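Local coordinates for Alpha/beta hydrolase fold protein (Nakamurella multipartita, PDB 4Y7D) that is probably a hydrolase of the alpha/beta hydrolase fold, whose particular substrate is not known, at residues L98-G108 with D122-V133; C27-V38 with L56-V66. All coordinates share one frame; numbering follows the deposited sequence. Where two conformers were deposited one is given.

Overall arrangement
Both contacts are built on one mixed beta sheet, and the two are joined where strands 35-39 and 101-106 run as neighbours: Gly-102 O lies 2.8 Å from Leu-37 N, probably as a hydrogen bond. Contact 1 is the more buried; it pairs two parallel strands of a beta-alpha-beta unit, with two arginines at one end, Ser-107 at the other and Ser-129 the polar side chain between. Contact 2 lies farther from the centre of the chain and is partly buried. There strand 62-66 is held between an antiparallel and a parallel partner, so parallel and antiparallel pairing meet on one strand, while glycines, prolines and an arginine make up its outer end.

Contact 1 of 2, residues L98-G108 with D122-V133; sequences LAAAGVLCWSG and DRVRALVSVAAV
Arg-123 donates from the edge of its guanidinium to the carbonyls of Leu-98 and Ala-99. NH2 reaches Leu-98 O at 2.9 Å, the acceptor lying in the guanidinium plane, and NE reaches Ala-99 O at 2.7 Å from above that carbonyl's plane. Bends at chi2 (-51°) and chi3 (-70°) fold the chain back to this turn, and Asp-94 forms a salt bridge with the same NH2. In the conformer of Arg-125 described, one of two, Ala-100 sets CB over the centre of the guanidinium, 3.7 Å above its plane, and a water links Ala-100 O to Arg-125 NE; both contacts are doubtful to that extent. From Ala-101 the backbones pair in parallel, with the chain turning a corner at Arg-125. Val-103 touches Leu-127 CD1 through CG1 and Val-124 CG1 through CG2. On the other face, Leu-104 brings CD1 to 3.6 Å from Val-128 CG1. Cys-105 SG lies 3.6 Å from Ser-129 OG, a hydroxyl that hydrogen-bonds Tyr-114. Trp-106 turns the CD1 edge of its ring to Val-130 O, 3.1 Å away in the ring plane, and the same carbon meets Val-130 CG1. At Ser-107, N bonds Val-130 O and O accepts Val-133 N at 3.0 Å. The positive phi of Ser-107 (60°) and the bond from its OG to His-278 NE2 are consistent with the nucleophile elbow and Ser-His pair of this fold. Helix 110-119 links the two strands and packs on the Val-103 and Cys-105 face, touching both through Ser-113; helix 46-58 lies against Leu-104 and Trp-106 on the other. Within the sheet, strand 35-39 flanks 101-106, and strand 242-247 flanks 124-130.

Contact 2 of 2, residues C27-V38 with L56-V66; sequences CVIVGAGPPVLV and LVAEGLRAIVV
Val-36 and Leu-56 meet at about a right angle, CG1 to CD1 at 3.8 Å, in the close-packed part of this contact. Val-36 CG2 also reaches Leu-61 CD2 at 3.7 Å, and Val-38 CG2 touches Ala-63 CB. Strand 62-66 is bonded along both edges: Ala-63 N donates to Val-30 O in an antiparallel pairing, and Ile-64 N to Val-36 O in a parallel one, both at 2.8 Å. The looser, solvent-exposed end holds Gly-31 and Gly-33, whose backbone angles call for glycine, and Gly-60, the C-prime residue of a Schellman motif ending the helix. There Arg-62 runs extended past Pro-35, whose CB lies 3.7 Å above one guanidinium face, toward its rim. A water in the guanidinium plane joins Arg-62 NE, at 2.8 Å, to Gly-33 O. An alanine here would remove this arm and is likely to leave Pro-35 CB without its flat cover and the water without its NE donor. Helix 46-58, the beta-alpha-beta crossover between strands 35-39 and 62-66, packs on the Val-30, Ala-63 and Val-38 face; helix 82-95 lies against Leu-37, Ile-64 and Val-66 on the other, and helix 288-299 meets Leu-56 and Leu-61 through Leu-298.

Contact 1 of 2, residues L98-G108 with D122-V133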
loop_
_atom_site.group_PDB
_atom_site.type_symbol
_atom_site.label_atom_id
_atom_site.label_comp_id
_atom_site.label_asym_id
_atom_site.label_seq_id
_atom_site.Cartn_x
_atom_site.Cartn_y
_atom_site.Cartn_z
ATOM N N LEU A 98 -8.101 -20.048 -6.583
ATOM C CA LEU A 98 -7.962 -18.941 -7.522
ATOM C C LEU A 98 -6.718 -19.098 -8.382
ATOM O O LEU A 98 -5.602 -19.219 -7.852
ATOM C CB LEU A 98 -7.930 -17.633 -6.725
ATOM C CG LEU A 98 -7.923 -16.348 -7.482
ATOM C CD1 LEU A 98 -9.166 -16.204 -8.293
ATOM C CD2 LEU A 98 -7.797 -15.216 -6.476
ATOM N N ALA A 99 -6.911 -19.072 -9.715
ATOM C CA ALA A 99 -5.789 -19.223 -10.673
ATOM C C ALA A 99 -4.851 -18.008 -10.712
ATOM O O ALA A 99 -3.607 -18.137 -10.677
ATOM C CB ALA A 99 -6.323 -19.488 -12.078
ATOM N N ALA A 100 -5.467 -16.837 -10.645
ATOM C CA ALA A 100 -4.712 -15.579 -10.817
ATOM C C ALA A 100 -5.561 -14.380 -10.425
ATOM O O ALA A 100 -6.806 -14.454 -10.405
ATOM C CB ALA A 100 -4.249 -15.467 -12.239
ATOM N N ALA A 101 -4.884 -13.277 -10.132
ATOM C CA ALA A 101 -5.555 -12.075 -9.685
ATOM C C ALA A 101 -4.775 -10.862 -10.078
ATOM O O ALA A 101 -3.579 -10.929 -10.344
ATOM C CB ALA A 101 -5.746 -12.090 -8.181
ATOM N N GLY A 102 -5.476 -9.736 -10.121
ATOM C CA GLY A 102 -4.759 -8.476 -10.191
ATOM C C GLY A 102 -4.050 -8.209 -8.867
ATOM O O GLY A 102 -4.362 -8.848 -7.832
ATOM N N VAL A 103 -3.069 -7.316 -8.880
ATOM C CA VAL A 103 -2.377 -6.946 -7.673
ATOM C C VAL A 103 -2.273 -5.406 -7.597
ATOM O O VAL A 103 -1.846 -4.752 -8.549
ATOM C CB VAL A 103 -0.965 -7.543 -7.617
ATOM C CG1 VAL A 103 -0.274 -7.066 -6.349
ATOM C CG2 VAL A 103 -1.032 -9.055 -7.680
ATOM N N LEU A 104 -2.691 -4.854 -6.478
ATOM C CA LEU A 104 -2.542 -3.431 -6.136
ATOM C C LEU A 104 -1.666 -3.365 -4.895
ATOM O O LEU A 104 -2.046 -3.870 -3.822
ATOM C CB LEU A 104 -3.864 -2.774 -5.823
ATOM C CG LEU A 104 -3.832 -1.345 -5.289
ATOM C CD1 LEU A 104 -3.347 -0.424 -6.392
ATOM C CD2 LEU A 104 -5.155 -0.886 -4.767
ATOM N N CYS A 105 -0.548 -2.668 -5.024
ATOM C CA CYS A 105 0.341 -2.441 -3.887
ATOM C C CYS A 105 0.698 -0.976 -3.728
ATOM O O CYS A 105 0.652 -0.200 -4.680
ATOM C CB CYS A 105 1.585 -3.280 -3.997
ATOM S SG CYS A 105 2.743 -2.903 -5.342
ATOM N N TRP A 106 1.081 -0.616 -2.500
ATOM C CA TRP A 106 1.537 0.748 -2.227
ATOM C C TRP A 106 2.667 0.655 -1.254
ATOM O O TRP A 106 2.625 -0.194 -0.383
ATOM C CB TRP A 106 0.387 1.528 -1.637
ATOM C CG TRP A 106 0.613 2.959 -1.212
ATOM C CD1 TRP A 106 1.481 3.870 -1.739
ATOM C CD2 TRP A 106 -0.143 3.653 -0.252
ATOM N NE1 TRP A 106 1.315 5.099 -1.150
ATOM C CE2 TRP A 106 0.320 4.989 -0.224
ATOM C CE3 TRP A 106 -1.211 3.287 0.586
ATOM C CZ2 TRP A 106 -0.222 5.952 0.628
ATOM C CZ3 TRP A 106 -1.776 4.250 1.412
ATOM C CH2 TRP A 106 -1.266 5.564 1.447
ATOM N N SER A 107 3.714 1.484 -1.452
ATOM C CA SER A 107 4.738 1.736 -0.429
ATOM C C SER A 107 5.474 0.448 -0.016
ATOM O O SER A 107 6.011 -0.291 -0.889
ATOM C CB SER A 107 4.033 2.442 0.755
ATOM O OG SER A 107 4.951 3.184 1.550
ATOM N N GLY A 108 5.494 0.118 1.281
ATOM C CA GLY A 108 6.099 -1.128 1.738
ATOM C C GLY A 108 5.402 -2.416 1.285
ATOM O O GLY A 108 5.957 -3.477 1.452
ATOM N N ASP A 122 2.410 -16.430 -13.620
ATOM C CA ASP A 122 1.130 -17.021 -14.009
ATOM C C ASP A 122 -0.025 -16.653 -13.053
ATOM O O ASP A 122 -1.181 -16.897 -13.398
ATOM C CB ASP A 122 1.243 -18.565 -14.040
ATOM C CG ASP A 122 2.145 -19.072 -15.172
ATOM O OD1 ASP A 122 2.553 -18.290 -16.054
ATOM O OD2 ASP A 122 2.436 -20.290 -15.179
ATOM N N ARG A 123 0.291 -16.164 -11.862
ATOM C CA ARG A 123 -0.698 -15.854 -10.825
ATOM C C ARG A 123 -1.087 -14.365 -10.775
ATOM O O ARG A 123 -1.999 -13.994 -10.024
ATOM C CB ARG A 123 -0.175 -16.227 -9.442
ATOM C CG ARG A 123 0.414 -17.603 -9.308
ATOM C CD ARG A 123 -0.456 -18.713 -9.824
ATOM N NE ARG A 123 -1.665 -18.997 -9.023
ATOM C CZ ARG A 123 -1.695 -19.740 -7.901
ATOM N NH1 ARG A 123 -0.598 -20.223 -7.358
ATOM N NH2 ARG A 123 -2.848 -19.965 -7.299
ATOM N N VAL A 124 -0.413 -13.539 -11.576
ATOM C CA VAL A 124 -0.627 -12.099 -11.584
ATOM C C VAL A 124 -1.162 -11.630 -12.973
ATOM O O VAL A 124 -0.449 -11.683 -13.990
ATOM C CB VAL A 124 0.664 -11.373 -11.214
ATOM C CG1 VAL A 124 0.485 -9.875 -11.258
ATOM C CG2 VAL A 124 1.158 -11.795 -9.837
ATOM N N ARG A 125 -2.432 -11.227 -13.005
ATOM C CA ARG A 125 -3.079 -10.740 -14.224
ATOM C C ARG A 125 -2.598 -9.360 -14.671
ATOM O O ARG A 125 -2.516 -9.059 -15.887
ATOM C CB ARG A 125 -4.598 -10.673 -14.020
ATOM C CG ARG A 125 -5.286 -12.011 -13.784
ATOM C CD ARG A 125 -6.570 -12.177 -14.617
ATOM N NE ARG A 125 -7.188 -13.502 -14.435
ATOM C CZ ARG A 125 -6.734 -14.655 -14.960
ATOM N NH1 ARG A 125 -7.378 -15.806 -14.718
ATOM N NH2 ARG A 125 -5.624 -14.689 -15.698
ATOM N N ALA A 126 -2.315 -8.509 -13.693
ATOM C CA ALA A 126 -1.941 -7.108 -13.884
ATOM C C ALA A 126 -1.430 -6.581 -12.553
ATOM O O ALA A 126 -1.803 -7.075 -11.479
ATOM C CB ALA A 126 -3.128 -6.309 -14.352
ATOM N N LEU A 127 -0.584 -5.562 -12.608
ATOM C CA LEU A 127 0.032 -4.982 -11.439
ATOM C C LEU A 127 -0.148 -3.456 -11.457
ATOM O O LEU A 127 0.248 -2.810 -12.397
ATOM C CB LEU A 127 1.531 -5.350 -11.407
ATOM C CG LEU A 127 2.402 -4.786 -10.254
ATOM C CD1 LEU A 127 1.860 -5.192 -8.885
ATOM C CD2 LEU A 127 3.795 -5.294 -10.521
ATOM N N VAL A 128 -0.696 -2.910 -10.380
ATOM C CA VAL A 128 -0.683 -1.481 -10.128
ATOM C C VAL A 128 0.159 -1.229 -8.892
ATOM O O VAL A 128 -0.171 -1.716 -7.792
ATOM C CB VAL A 128 -2.088 -0.937 -9.942
ATOM C CG1 VAL A 128 -2.075 0.557 -9.626
ATOM C CG2 VAL A 128 -2.892 -1.196 -11.218
ATOM N N SER A 129 1.238 -0.486 -9.098
ATOM C CA SER A 129 2.249 -0.295 -8.075
ATOM C C SER A 129 2.386 1.189 -7.769
ATOM O O SER A 129 2.940 1.979 -8.557
ATOM C CB SER A 129 3.533 -0.893 -8.524
ATOM O OG SER A 129 4.508 -0.728 -7.547
ATOM N N VAL A 130 1.902 1.565 -6.593
ATOM C CA VAL A 130 1.791 2.986 -6.206
ATOM C C VAL A 130 2.940 3.297 -5.253
ATOM O O VAL A 130 3.038 2.680 -4.187
ATOM C CB VAL A 130 0.457 3.227 -5.516
ATOM C CG1 VAL A 130 0.248 4.708 -5.185
ATOM C CG2 VAL A 130 -0.673 2.732 -6.439
ATOM N N ALA A 131 3.784 4.260 -5.642
ATOM C CA ALA A 131 4.894 4.742 -4.799
ATOM C C ALA A 131 5.485 3.607 -3.980
ATOM O O ALA A 131 5.553 3.673 -2.744
ATOM C CB ALA A 131 4.422 5.879 -3.913
ATOM N N ALA A 132 5.944 2.568 -4.676
ATOM C CA ALA A 132 6.291 1.298 -4.046
ATOM C C ALA A 132 7.786 1.114 -3.933
ATOM O O ALA A 132 8.554 1.407 -4.867
ATOM C CB ALA A 132 5.676 0.134 -4.806
ATOM N N VAL A 133 8.200 0.548 -2.807
ATOM C CA VAL A 133 9.576 0.197 -2.632
ATOM C C VAL A 133 9.978 -0.919 -3.621
ATOM O O VAL A 133 9.468 -2.026 -3.561
ATOM C CB VAL A 133 9.872 -0.213 -1.180
ATOM C CG1 VAL A 133 11.301 -0.709 -1.022
ATOM C CG2 VAL A 133 9.635 0.945 -0.214
HETATM O O HOH W 1 -9.011 -14.232 -11.836
HETATM O O HOH W 2 -8.318 -16.834 -11.786
#

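Contact 2 of 2, residues C27-V38 with L56-V66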
loop_
_atom_site.group_PDB
_atom_site.type_symbol
_atom_site.label_atom_id
_atom_site.label_comp_id
_atom_site.label_asym_id
_atom_site.label_seq_id
_atom_site.Cartn_x
_atom_site.Cartn_y
_atom_site.Cartn_z
ATOM N N CYS A 27 -7.286 -12.069 6.155
ATOM C CA CYS A 27 -7.682 -11.188 5.079
ATOM C C CYS A 27 -9.125 -10.758 5.214
ATOM O O CYS A 27 -9.878 -11.323 5.993
ATOM C CB CYS A 27 -7.381 -11.809 3.715
ATOM S SG CYS A 27 -8.329 -13.259 3.377
ATOM N N VAL A 28 -9.520 -9.745 4.441
ATOM C CA VAL A 28 -10.892 -9.342 4.313
ATOM C C VAL A 28 -11.200 -9.473 2.843
ATOM O O VAL A 28 -10.448 -9.006 1.990
ATOM C CB VAL A 28 -11.123 -7.894 4.808
ATOM C CG1 VAL A 28 -12.564 -7.461 4.653
ATOM C CG2 VAL A 28 -10.682 -7.749 6.259
ATOM N N ILE A 29 -12.354 -10.055 2.596
ATOM C CA ILE A 29 -12.837 -10.403 1.280
ATOM C C ILE A 29 -14.036 -9.471 1.057
ATOM O O ILE A 29 -15.010 -9.548 1.795
ATOM C CB ILE A 29 -13.356 -11.871 1.293
ATOM C CG1 ILE A 29 -12.236 -12.890 1.601
ATOM C CG2 ILE A 29 -14.055 -12.222 0.012
ATOM C CD1 ILE A 29 -11.168 -13.015 0.563
ATOM N N VAL A 30 -13.949 -8.582 0.066
ATOM C CA VAL A 30 -15.000 -7.621 -0.152
ATOM C C VAL A 30 -15.227 -7.338 -1.638
ATOM O O VAL A 30 -14.295 -7.354 -2.425
ATOM C CB VAL A 30 -14.683 -6.320 0.596
ATOM C CG1 VAL A 30 -13.446 -5.616 0.065
ATOM C CG2 VAL A 30 -15.863 -5.383 0.527
ATOM N N GLY A 31 -16.476 -7.038 -1.988
ATOM C CA GLY A 31 -16.824 -6.683 -3.364
ATOM C C GLY A 31 -17.138 -7.896 -4.237
ATOM O O GLY A 31 -17.223 -9.042 -3.769
ATOM N N ALA A 32 -17.303 -7.633 -5.525
ATOM C CA ALA A 32 -17.697 -8.640 -6.508
ATOM C C ALA A 32 -17.102 -8.185 -7.813
ATOM O O ALA A 32 -16.974 -6.972 -8.063
ATOM C CB ALA A 32 -19.217 -8.696 -6.646
ATOM N N GLY A 33 -16.717 -9.139 -8.652
ATOM C CA GLY A 33 -16.015 -8.815 -9.886
ATOM C C GLY A 33 -14.658 -9.498 -9.949
ATOM O O GLY A 33 -14.322 -10.297 -9.077
ATOM N N PRO A 34 -13.872 -9.165 -10.963
ATOM C CA PRO A 34 -12.503 -9.640 -11.079
ATOM C C PRO A 34 -11.711 -9.368 -9.823
ATOM O O PRO A 34 -11.797 -8.271 -9.258
ATOM C CB PRO A 34 -11.951 -8.832 -12.251
ATOM C CG PRO A 34 -13.165 -8.536 -13.083
ATOM C CD PRO A 34 -14.249 -8.262 -12.083
ATOM N N PRO A 35 -10.997 -10.383 -9.340
ATOM C CA PRO A 35 -10.295 -10.216 -8.062
ATOM C C PRO A 35 -8.987 -9.485 -8.129
ATOM O O PRO A 35 -8.226 -9.619 -9.106
ATOM C CB PRO A 35 -10.086 -11.672 -7.592
ATOM C CG PRO A 35 -9.939 -12.420 -8.875
ATOM C CD PRO A 35 -10.907 -11.777 -9.853
ATOM N N VAL A 36 -8.709 -8.743 -7.058
ATOM C CA VAL A 36 -7.447 -8.022 -6.867
ATOM C C VAL A 36 -6.915 -8.251 -5.468
ATOM O O VAL A 36 -7.628 -8.008 -4.488
ATOM C CB VAL A 36 -7.687 -6.516 -7.040
ATOM C CG1 VAL A 36 -6.375 -5.749 -6.919
ATOM C CG2 VAL A 36 -8.384 -6.262 -8.360
ATOM N N LEU A 37 -5.672 -8.709 -5.390
ATOM C CA LEU A 37 -4.968 -8.800 -4.135
ATOM C C LEU A 37 -4.432 -7.407 -3.801
ATOM O O LEU A 37 -3.782 -6.792 -4.620
ATOM C CB LEU A 37 -3.808 -9.762 -4.222
ATOM C CG LEU A 37 -2.856 -9.839 -3.017
ATOM C CD1 LEU A 37 -3.552 -10.559 -1.857
ATOM C CD2 LEU A 37 -1.557 -10.468 -3.442
ATOM N N VAL A 38 -4.792 -6.892 -2.637
ATOM C CA VAL A 38 -4.462 -5.509 -2.200
ATOM C C VAL A 38 -3.451 -5.641 -1.049
ATOM O O VAL A 38 -3.761 -6.297 -0.036
ATOM C CB VAL A 38 -5.720 -4.803 -1.724
ATOM C CG1 VAL A 38 -5.414 -3.379 -1.304
ATOM C CG2 VAL A 38 -6.722 -4.759 -2.848
ATOM N N LEU A 56 -11.789 0.209 -5.910
ATOM C CA LEU A 56 -11.904 -1.006 -6.695
ATOM C C LEU A 56 -13.289 -1.604 -6.544
ATOM O O LEU A 56 -13.962 -1.968 -7.538
ATOM C CB LEU A 56 -10.844 -2.022 -6.243
ATOM C CG LEU A 56 -9.396 -1.683 -6.599
ATOM C CD1 LEU A 56 -8.451 -2.693 -5.947
ATOM C CD2 LEU A 56 -9.095 -1.620 -8.082
ATOM N N VAL A 57 -13.756 -1.647 -5.307
ATOM C CA VAL A 57 -15.079 -2.205 -5.028
ATOM C C VAL A 57 -16.133 -1.374 -5.756
ATOM O O VAL A 57 -17.082 -1.899 -6.419
ATOM C CB VAL A 57 -15.317 -2.248 -3.508
ATOM C CG1 VAL A 57 -16.777 -2.595 -3.236
ATOM C CG2 VAL A 57 -14.328 -3.229 -2.802
ATOM N N ALA A 58 -15.937 -0.049 -5.731
ATOM C CA ALA A 58 -16.851 0.837 -6.418
ATOM C C ALA A 58 -16.842 0.656 -7.949
ATOM O O ALA A 58 -17.838 0.911 -8.632
ATOM C CB ALA A 58 -16.506 2.281 -6.040
ATOM N N GLU A 59 -15.711 0.260 -8.491
ATOM C CA GLU A 59 -15.531 -0.025 -9.901
ATOM C C GLU A 59 -15.949 -1.449 -10.300
ATOM O O GLU A 59 -15.734 -1.873 -11.451
ATOM C CB GLU A 59 -14.058 0.178 -10.286
ATOM C CG GLU A 59 -13.643 1.640 -10.330
ATOM C CD GLU A 59 -13.817 2.293 -11.704
ATOM O OE1 GLU A 59 -14.278 1.646 -12.650
ATOM O OE2 GLU A 59 -13.375 3.456 -11.872
ATOM N N GLY A 60 -16.539 -2.207 -9.387
ATOM C CA GLY A 60 -16.983 -3.555 -9.770
ATOM C C GLY A 60 -15.873 -4.605 -9.829
ATOM O O GLY A 60 -15.918 -5.537 -10.674
ATOM N N LEU A 61 -14.878 -4.481 -8.952
ATOM C CA LEU A 61 -13.894 -5.540 -8.739
ATOM C C LEU A 61 -14.019 -6.055 -7.298
ATOM O O LEU A 61 -14.630 -5.388 -6.429
ATOM C CB LEU A 61 -12.465 -5.042 -9.022
ATOM C CG LEU A 61 -12.199 -4.654 -10.499
ATOM C CD1 LEU A 61 -12.508 -3.189 -10.728
ATOM C CD2 LEU A 61 -10.733 -4.899 -10.843
ATOM N N ARG A 62 -13.472 -7.256 -7.031
ATOM C CA ARG A 62 -13.478 -7.782 -5.694
ATOM C C ARG A 62 -12.081 -7.667 -5.162
ATOM O O ARG A 62 -11.123 -7.790 -5.921
ATOM C CB ARG A 62 -14.061 -9.206 -5.574
ATOM C CG ARG A 62 -13.169 -10.381 -5.817
ATOM C CD ARG A 62 -14.001 -11.692 -5.698
ATOM N NE ARG A 62 -13.317 -12.959 -6.059
ATOM C CZ ARG A 62 -12.636 -13.752 -5.198
ATOM N NH1 ARG A 62 -12.492 -13.431 -3.919
ATOM N NH2 ARG A 62 -12.109 -14.903 -5.619
ATOM N N ALA A 63 -11.945 -7.370 -3.873
ATOM C CA ALA A 63 -10.616 -7.232 -3.266
ATOM C C ALA A 63 -10.342 -8.320 -2.230
ATOM O O ALA A 63 -11.249 -8.732 -1.485
ATOM C CB ALA A 63 -10.506 -5.876 -2.640
ATOM N N ILE A 64 -9.095 -8.782 -2.201
ATOM C CA ILE A 64 -8.590 -9.703 -1.240
ATOM C C ILE A 64 -7.546 -8.883 -0.478
ATOM O O ILE A 64 -6.476 -8.640 -0.987
ATOM C CB ILE A 64 -7.978 -10.960 -1.928
ATOM C CG1 ILE A 64 -9.056 -11.691 -2.747
ATOM C CG2 ILE A 64 -7.333 -11.899 -0.903
ATOM C CD1 ILE A 64 -8.492 -12.562 -3.845
ATOM N N VAL A 65 -7.894 -8.432 0.723
ATOM C CA VAL A 65 -7.053 -7.446 1.432
ATOM C C VAL A 65 -6.361 -8.187 2.561
ATOM O O VAL A 65 -7.045 -8.630 3.503
ATOM C CB VAL A 65 -7.949 -6.364 2.063
ATOM C CG1 VAL A 65 -7.117 -5.386 2.889
ATOM C CG2 VAL A 65 -8.871 -5.709 1.026
ATOM N N VAL A 66 -5.053 -8.407 2.433
ATOM C CA VAL A 66 -4.333 -9.173 3.442
ATOM C C VAL A 66 -3.851 -8.324 4.584
ATOM O O VAL A 66 -3.652 -7.120 4.413
ATOM C CB VAL A 66 -3.061 -9.852 2.857
ATOM C CG1 VAL A 66 -3.470 -11.066 2.048
ATOM C CG2 VAL A 66 -2.231 -8.881 2.022
HETATM O O HOH W 3 -17.578 -4.619 -6.397
HETATM O O HOH W 4 -14.424 -12.901 -8.619
HETATM O O HOH W 5 -3.371 -5.201 2.484
#